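Local atomic coordinates of putative transcriptional regulator TRANSCRIPTION REGULATOR protein (Rhizobium meliloti, PDB entry 5NLA), a protein that is an AraC-like transcriptional activator that binds c-di-GMP to regulate extracellular polysaccharide production, and probably recognises specific DNA sequences. Residues Q286-E289 / P290-G293; S112-M115 / L116-S119; N296-R299 / R300-L304. All coordinates share one frame; numbering follows the deposited sequence.

Contact 1: residues Q286-E289 / P290-G293; sequences QLFE and PSGG
The carbonyl oxygen of Phe-288 is the centre of this local contact, with the backbone of Ser-291 to Gly-293 curled around it. Gly-293 N gives Phe-288 O a weak, bent hydrogen bond of 2.7 Å. A second weak bond reaches Phe-288 O from Ser-291 N at 3.3 Å. Residues Glu-289 to Gly-292 form a type I beta turn, which brings the chain back to this oxygen. Phe-288 CB lies 3.7 Å from Gly-293 C, on the close-packed side. Its CG stands beside the backbone N (chi1 -73°), and the ring leads away from the turn. There it packs on Met-252 and Ile-259 of helix 251-261 and meets the ring of Tyr-297 edge-to-face. Leu-287 is also buried against helix 251-261.

The other side is looser. Pro-290 CD lies 3.6 Å from Gln-286 O. Glu-289 is exposed; its CB lies against the Pro-290 ring and its chain bends at chi2. Gln-286 is exposed as well. Gly-292 takes a positive phi of 81°, a conformation that glycine adopts easily. Gly-293 sits at the N-cap of the next helix. A tight glycine-containing turn thus joins helices 281-288 and 294-306 within the helix-turn-helix domain of an AraC-family regulator.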
loop_
_atom_site.group_PDB
_atom_site.type_symbol
_atom_site.label_atom_id
_atom_site.label_comp_id
_atom_site.label_asym_id
_atom_site.label_seq_id
_atom_site.Cartn_x
_atom_site.Cartn_y
_atom_site.Cartn_z
ATOM N N GLN A 286 9.520 -15.413 9.527
ATOM C CA GLN A 286 10.041 -14.519 8.483
ATOM C C GLN A 286 9.144 -13.335 8.213
ATOM O O GLN A 286 9.624 -12.197 8.169
ATOM C CB GLN A 286 10.244 -15.241 7.159
ATOM C CG GLN A 286 11.502 -16.056 7.104
ATOM C CD GLN A 286 11.657 -16.717 5.768
ATOM O OE1 GLN A 286 11.529 -17.931 5.654
ATOM N NE2 GLN A 286 11.907 -15.919 4.741
ATOM N N LEU A 287 7.855 -13.602 8.014
ATOM C CA LEU A 287 6.898 -12.532 7.731
ATOM C C LEU A 287 6.851 -11.503 8.845
ATOM O O LEU A 287 6.686 -10.313 8.560
ATOM C CB LEU A 287 5.496 -13.083 7.477
ATOM C CG LEU A 287 5.361 -13.894 6.185
ATOM C CD1 LEU A 287 4.085 -14.719 6.155
ATOM C CD2 LEU A 287 5.435 -12.994 4.960
ATOM N N PHE A 288 7.035 -11.950 10.093
ATOM C CA PHE A 288 6.902 -11.087 11.260
ATOM C C PHE A 288 8.216 -10.606 11.886
ATOM O O PHE A 288 8.182 -9.940 12.923
ATOM C CB PHE A 288 5.992 -11.770 12.291
ATOM C CG PHE A 288 4.548 -11.776 11.887
ATOM C CD1 PHE A 288 4.067 -12.712 10.983
ATOM C CD2 PHE A 288 3.677 -10.805 12.365
ATOM C CE1 PHE A 288 2.740 -12.700 10.582
ATOM C CE2 PHE A 288 2.347 -10.781 11.967
ATOM C CZ PHE A 288 1.878 -11.732 11.075
ATOM N N GLU A 289 9.358 -10.888 11.254
ATOM C CA GLU A 289 10.668 -10.439 11.774
ATOM C C GLU A 289 10.898 -8.913 11.639
ATOM O O GLU A 289 11.590 -8.323 12.466
ATOM C CB GLU A 289 11.827 -11.258 11.154
ATOM C CG GLU A 289 13.255 -10.889 11.580
ATOM C CD GLU A 289 13.531 -11.055 13.074
ATOM O OE1 GLU A 289 12.901 -10.357 13.904
ATOM O OE2 GLU A 289 14.410 -11.874 13.433
ATOM N N PRO A 290 10.334 -8.272 10.601
ATOM C CA PRO A 290 10.315 -6.808 10.561
ATOM C C PRO A 290 9.603 -6.105 11.722
ATOM O O PRO A 290 10.042 -5.031 12.129
ATOM C CB PRO A 290 9.582 -6.521 9.255
ATOM C CG PRO A 290 10.021 -7.636 8.369
ATOM C CD PRO A 290 10.033 -8.839 9.273
ATOM N N SER A 291 8.529 -6.694 12.244
ATOM C CA SER A 291 7.752 -6.090 13.333
ATOM C C SER A 291 7.893 -6.839 14.669
ATOM O O SER A 291 6.921 -6.987 15.416
ATOM C CB SER A 291 6.278 -6.005 12.918
ATOM O OG SER A 291 5.678 -7.289 12.860
ATOM N N GLY A 292 9.095 -7.325 14.965
ATOM C CA GLY A 292 9.397 -7.908 16.271
ATOM C C GLY A 292 8.974 -9.347 16.533
ATOM O O GLY A 292 9.358 -9.904 17.564
ATOM N N GLY A 293 8.194 -9.947 15.625
ATOM C CA GLY A 293 7.726 -11.338 15.757
ATOM C C GLY A 293 6.219 -11.438 15.930
ATOM O O GLY A 293 5.559 -10.449 16.246
#

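Contact 2: residues S112-M115 / L116-S119; sequences SQTM and LRSS
A capping box starts the short helix 113-118, which follows strand 107-111, and the first turn runs from Ser-112 to Leu-116. Ser-112 is the N-cap. Its OG accepts a weak hydrogen bond from Met-115 N at 3.4 Å. In return, Met-115 SD accepts a weak but nearly straight bond from Ser-112 N, 3.6 Å away. The first two torsions of Met-115 (chi1 -66°, chi2 171°) carry the sulfur back to that nitrogen.

Regular helical bonds follow. Leu-116 N donates to Ser-112 O at 2.9 Å, and Arg-117 N donates to Gln-113 O at 3.0 Å. Leu-116 is buried, with its CG 3.3 Å from Ser-112 O and its side chain against Pro-158. On the exposed flank, Thr-114 and Arg-117 lie side by side and point the same way. Thr-114 CG2 comes within 3.8 Å of Arg-117 NH2. The Arg-117 chain bends at chi3 (-94°), and Thr-114 CA sits over one face of its guanidinium, toward the rim.

Further along the chain, Met-115 O gathers several donors. Ser-118 OG reaches it at 3.2 Å from well above the carbonyl plane. Ser-119 N adds a weak bond of 3.0 Å, and Ser-118 N another weak one. Ser-119 OG bonds instead to Arg-111 and to Ile-121 N.

The chemistry implies a start to the helix that is capped by a side chain. Ser-112 OG offers Met-115 N an acceptor, though both bonds of the box are weak. Met-115 O, in turn, is shared between one side-chain bond and two weak backbone bonds.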
loop_
_atom_site.group_PDB
_atom_site.type_symbol
_atom_site.label_atom_id
_atom_site.label_comp_id
_atom_site.label_asym_id
_atom_site.label_seq_id
_atom_site.Cartn_x
_atom_site.Cartn_y
_atom_site.Cartn_z
ATOM N N SER A 112 3.531 -9.654 -8.175
ATOM C CA SER A 112 3.136 -11.025 -8.537
ATOM C C SER A 112 2.883 -11.987 -7.353
ATOM O O SER A 112 3.225 -11.705 -6.202
ATOM C CB SER A 112 4.210 -11.617 -9.440
ATOM O OG SER A 112 5.401 -11.788 -8.707
ATOM N N GLN A 113 2.317 -13.146 -7.677
ATOM C CA GLN A 113 2.127 -14.234 -6.709
ATOM C C GLN A 113 3.445 -14.602 -6.020
ATOM O O GLN A 113 3.508 -14.658 -4.799
ATOM C CB GLN A 113 1.520 -15.476 -7.376
ATOM C CG GLN A 113 0.159 -15.259 -8.046
ATOM C CD GLN A 113 -1.045 -15.459 -7.128
ATOM O OE1 GLN A 113 -1.024 -15.121 -5.929
ATOM N NE2 GLN A 113 -2.120 -16.006 -7.704
ATOM N N THR A 114 4.496 -14.791 -6.813
ATOM C CA THR A 114 5.828 -15.140 -6.307
ATOM C C THR A 114 6.337 -14.132 -5.285
ATOM O O THR A 114 6.886 -14.501 -4.242
ATOM C CB THR A 114 6.871 -15.224 -7.454
ATOM O OG1 THR A 114 6.375 -16.061 -8.501
ATOM C CG2 THR A 114 8.202 -15.803 -6.954
ATOM N N MET A 115 6.167 -12.862 -5.606
ATOM C CA MET A 115 6.549 -11.797 -4.714
ATOM C C MET A 115 5.725 -11.880 -3.429
ATOM O O MET A 115 6.268 -11.728 -2.344
ATOM C CB MET A 115 6.380 -10.427 -5.404
ATOM C CG MET A 115 7.341 -10.190 -6.590
ATOM S SD MET A 115 6.968 -8.705 -7.534
ATOM C CE MET A 115 7.288 -7.552 -6.224
ATOM N N LEU A 116 4.433 -12.172 -3.566
ATOM C CA LEU A 116 3.488 -12.245 -2.433
ATOM C C LEU A 116 3.667 -13.407 -1.423
ATOM O O LEU A 116 3.230 -13.301 -0.255
ATOM C CB LEU A 116 2.052 -12.265 -2.967
ATOM C CG LEU A 116 1.567 -10.893 -3.432
ATOM C CD1 LEU A 116 0.230 -11.016 -4.166
ATOM C CD2 LEU A 116 1.480 -9.905 -2.267
ATOM N N ARG A 117 4.277 -14.496 -1.885
ATOM C CA ARG A 117 4.606 -15.639 -1.041
ATOM C C ARG A 117 5.526 -15.270 0.121
ATOM O O ARG A 117 5.449 -15.852 1.199
ATOM C CB ARG A 117 5.288 -16.742 -1.876
ATOM C CG ARG A 117 4.379 -17.403 -2.907
ATOM C CD ARG A 117 4.747 -18.850 -3.206
ATOM N NE ARG A 117 5.630 -19.024 -4.371
ATOM C CZ ARG A 117 6.972 -19.025 -4.365
ATOM N NH1 ARG A 117 7.678 -18.822 -3.251
ATOM N NH2 ARG A 117 7.625 -19.230 -5.504
ATOM N N SER A 118 6.420 -14.329 -0.129
ATOM C CA SER A 118 7.449 -13.921 0.812
ATOM C C SER A 118 7.256 -12.498 1.340
ATOM O O SER A 118 7.829 -12.151 2.366
ATOM C CB SER A 118 8.806 -14.013 0.108
ATOM O OG SER A 118 8.752 -13.453 -1.205
ATOM N N SER A 119 6.463 -11.674 0.661
ATOM C CA SER A 119 6.382 -10.253 0.992
ATOM C C SER A 119 5.623 -10.004 2.295
ATOM O O SER A 119 4.488 -10.496 2.459
ATOM C CB SER A 119 5.696 -9.450 -0.120
ATOM O OG SER A 119 5.688 -8.076 0.209
#

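Contact 3: residues N296-R299 / R300-L304; sequences NYIR and RRRLL
Backbone bonds run unbroken between 296-299 and 300-304. Arg-300 N bonds to Asn-296 O, Arg-301 N to Tyr-297 O, Arg-302 N to Ile-298 O at 2.8 Å, and Leu-303 N to Arg-299 O.

The main side-chain contact is a CH-pi interaction. Arg-301 CG lies over one face of the Tyr-297 ring, 4.1 Å from the ring centroid and displaced toward the rim. Tyr-297 has its CG anti to the backbone N (chi1 -177°), which carries the ring alongside the Arg-301 chain. That chain bends at chi2 and chi3, and its NH1 forms a salt bridge with Glu-176. The Tyr-297 ring also meets that of His-256.

All of this belongs to helix 294-306, which follows helix 281-288 in the helix-turn-helix domain.

Van der Waals packing joins Ile-298 and Arg-302. Ile-298 CG2 sits over one face of the Arg-302 guanidinium, 3.6 Å from Arg-302 NH1. The extended Arg-302 chain lies beside Ile-298, and its NE bonds to Leu-263 O. With an alanine in place of Arg-302, Leu-263 O would probably lose this donor and the Ile-298 methyl its flat cover.

Like charges also come close: Arg-299 NE stands 4.5 Å from Arg-302 NH1. Arg-299 is exposed, so solvent may weaken this repulsion.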
loop_
_atom_site.group_PDB
_atom_site.type_symbol
_atom_site.label_atom_id
_atom_site.label_comp_id
_atom_site.label_asym_id
_atom_site.label_seq_id
_atom_site.Cartn_x
_atom_site.Cartn_y
_atom_site.Cartn_z
ATOM N N ASN A 296 5.051 -10.823 19.613
ATOM C CA ASN A 296 5.173 -9.392 19.880
ATOM C C ASN A 296 4.021 -8.608 19.243
ATOM O O ASN A 296 3.461 -7.696 19.850
ATOM C CB ASN A 296 6.514 -8.881 19.354
ATOM C CG ASN A 296 6.812 -7.458 19.787
ATOM O OD1 ASN A 296 6.906 -6.543 18.950
ATOM N ND2 ASN A 296 6.962 -7.258 21.102
ATOM N N TYR A 297 3.668 -8.991 18.022
ATOM C CA TYR A 297 2.595 -8.357 17.266
ATOM C C TYR A 297 1.211 -8.582 17.876
ATOM O O TYR A 297 0.410 -7.650 17.948
ATOM C CB TYR A 297 2.611 -8.880 15.830
ATOM C CG TYR A 297 1.582 -8.244 14.926
ATOM C CD1 TYR A 297 1.820 -7.002 14.325
ATOM C CD2 TYR A 297 0.373 -8.888 14.655
ATOM C CE1 TYR A 297 0.877 -6.421 13.485
ATOM C CE2 TYR A 297 -0.576 -8.314 13.819
ATOM C CZ TYR A 297 -0.320 -7.082 13.238
ATOM O OH TYR A 297 -1.267 -6.522 12.419
ATOM N N ILE A 298 0.923 -9.820 18.275
ATOM C CA ILE A 298 -0.370 -10.155 18.886
ATOM C C ILE A 298 -0.546 -9.421 20.226
ATOM O O ILE A 298 -1.642 -8.939 20.531
ATOM C CB ILE A 298 -0.553 -11.692 19.053
ATOM C CG1 ILE A 298 -0.728 -12.349 17.676
ATOM C CG2 ILE A 298 -1.754 -12.027 19.942
ATOM C CD1 ILE A 298 -0.554 -13.855 17.668
ATOM N N ARG A 299 0.530 -9.339 21.007
ATOM C CA ARG A 299 0.528 -8.588 22.265
ATOM C C ARG A 299 0.259 -7.099 22.028
ATOM O O ARG A 299 -0.582 -6.518 22.706
ATOM C CB ARG A 299 1.835 -8.807 23.054
ATOM C CG ARG A 299 1.799 -9.980 24.039
ATOM C CD ARG A 299 1.371 -11.315 23.424
ATOM N NE ARG A 299 1.142 -12.347 24.450
ATOM C CZ ARG A 299 2.006 -13.301 24.827
ATOM N NH1 ARG A 299 3.219 -13.417 24.278
ATOM N NH2 ARG A 299 1.646 -14.168 25.778
ATOM N N ARG A 300 0.942 -6.498 21.054
ATOM C CA ARG A 300 0.680 -5.099 20.682
ATOM C C ARG A 300 -0.755 -4.889 20.202
ATOM O O ARG A 300 -1.375 -3.884 20.534
ATOM C CB ARG A 300 1.651 -4.610 19.601
ATOM C CG ARG A 300 1.448 -3.148 19.209
ATOM C CD ARG A 300 2.742 -2.478 18.763
ATOM N NE ARG A 300 2.557 -1.050 18.476
ATOM C CZ ARG A 300 2.644 -0.042 19.355
ATOM N NH1 ARG A 300 2.922 -0.245 20.648
ATOM N NH2 ARG A 300 2.453 1.204 18.929
ATOM N N ARG A 301 -1.264 -5.835 19.416
ATOM C CA ARG A 301 -2.647 -5.787 18.932
ATOM C C ARG A 301 -3.639 -5.879 20.089
ATOM O O ARG A 301 -4.523 -5.023 20.227
ATOM C CB ARG A 301 -2.914 -6.907 17.917
ATOM C CG ARG A 301 -2.531 -6.560 16.477
ATOM C CD ARG A 301 -3.552 -5.641 15.821
ATOM N NE ARG A 301 -3.190 -4.223 15.942
ATOM C CZ ARG A 301 -4.027 -3.213 16.231
ATOM N NH1 ARG A 301 -5.334 -3.405 16.451
ATOM N NH2 ARG A 301 -3.552 -1.969 16.278
ATOM N N ARG A 302 -3.478 -6.914 20.911
ATOM C CA ARG A 302 -4.288 -7.090 22.125
ATOM C C ARG A 302 -4.191 -5.894 23.074
ATOM O O ARG A 302 -5.176 -5.550 23.746
ATOM C CB ARG A 302 -3.898 -8.383 22.867
ATOM C CG ARG A 302 -4.553 -9.633 22.300
ATOM C CD ARG A 302 -3.858 -10.904 22.752
ATOM N NE ARG A 302 -4.584 -12.112 22.347
ATOM C CZ ARG A 302 -4.125 -13.363 22.458
ATOM N NH1 ARG A 302 -2.915 -13.617 22.962
ATOM N NH2 ARG A 302 -4.887 -14.379 22.052
ATOM N N LEU A 303 -3.012 -5.272 23.128
ATOM C CA LEU A 303 -2.806 -4.084 23.951
ATOM C C LEU A 303 -3.691 -2.952 23.449
ATOM O O LEU A 303 -4.373 -2.310 24.249
ATOM C CB LEU A 303 -1.329 -3.658 23.979
ATOM C CG LEU A 303 -0.920 -2.632 25.055
ATOM C CD1 LEU A 303 0.453 -2.957 25.641
ATOM C CD2 LEU A 303 -0.961 -1.192 24.536
ATOM N N LEU A 304 -3.839 -2.881 22.141
ATOM C CA LEU A 304 -4.681 -1.871 21.557
ATOM C C LEU A 304 -6.154 -2.217 21.594
ATOM O O LEU A 304 -6.983 -1.331 21.618
ATOM C CB LEU A 304 -4.214 -1.545 20.155
ATOM C CG LEU A 304 -3.038 -0.608 20.373
ATOM C CD1 LEU A 304 -2.408 -0.114 19.088
ATOM C CD2 LEU A 304 -3.509 0.547 21.229
#

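Overall arrangement
The contacts follow one another in space as well as along the chain, if contact 2 is taken first. Contact 2 belongs to the beta-rich part of the protein, while contacts 1 and 3 share the helix-turn-helix domain. Contacts 1 and 2 have centres about 16 Å apart and touch where Leu-287 CD2 packs 3.6 Å from Ser-118 O. Contacts 1 and 3 are closer, with centres about 13 Å apart. There Phe-288 CE2 comes within 3.8 Å of Tyr-297 CD2. Contacts 2 and 3 do not meet, and their nearest atoms are about 12 Å apart. Contact 1 therefore lies between the other two and touches both.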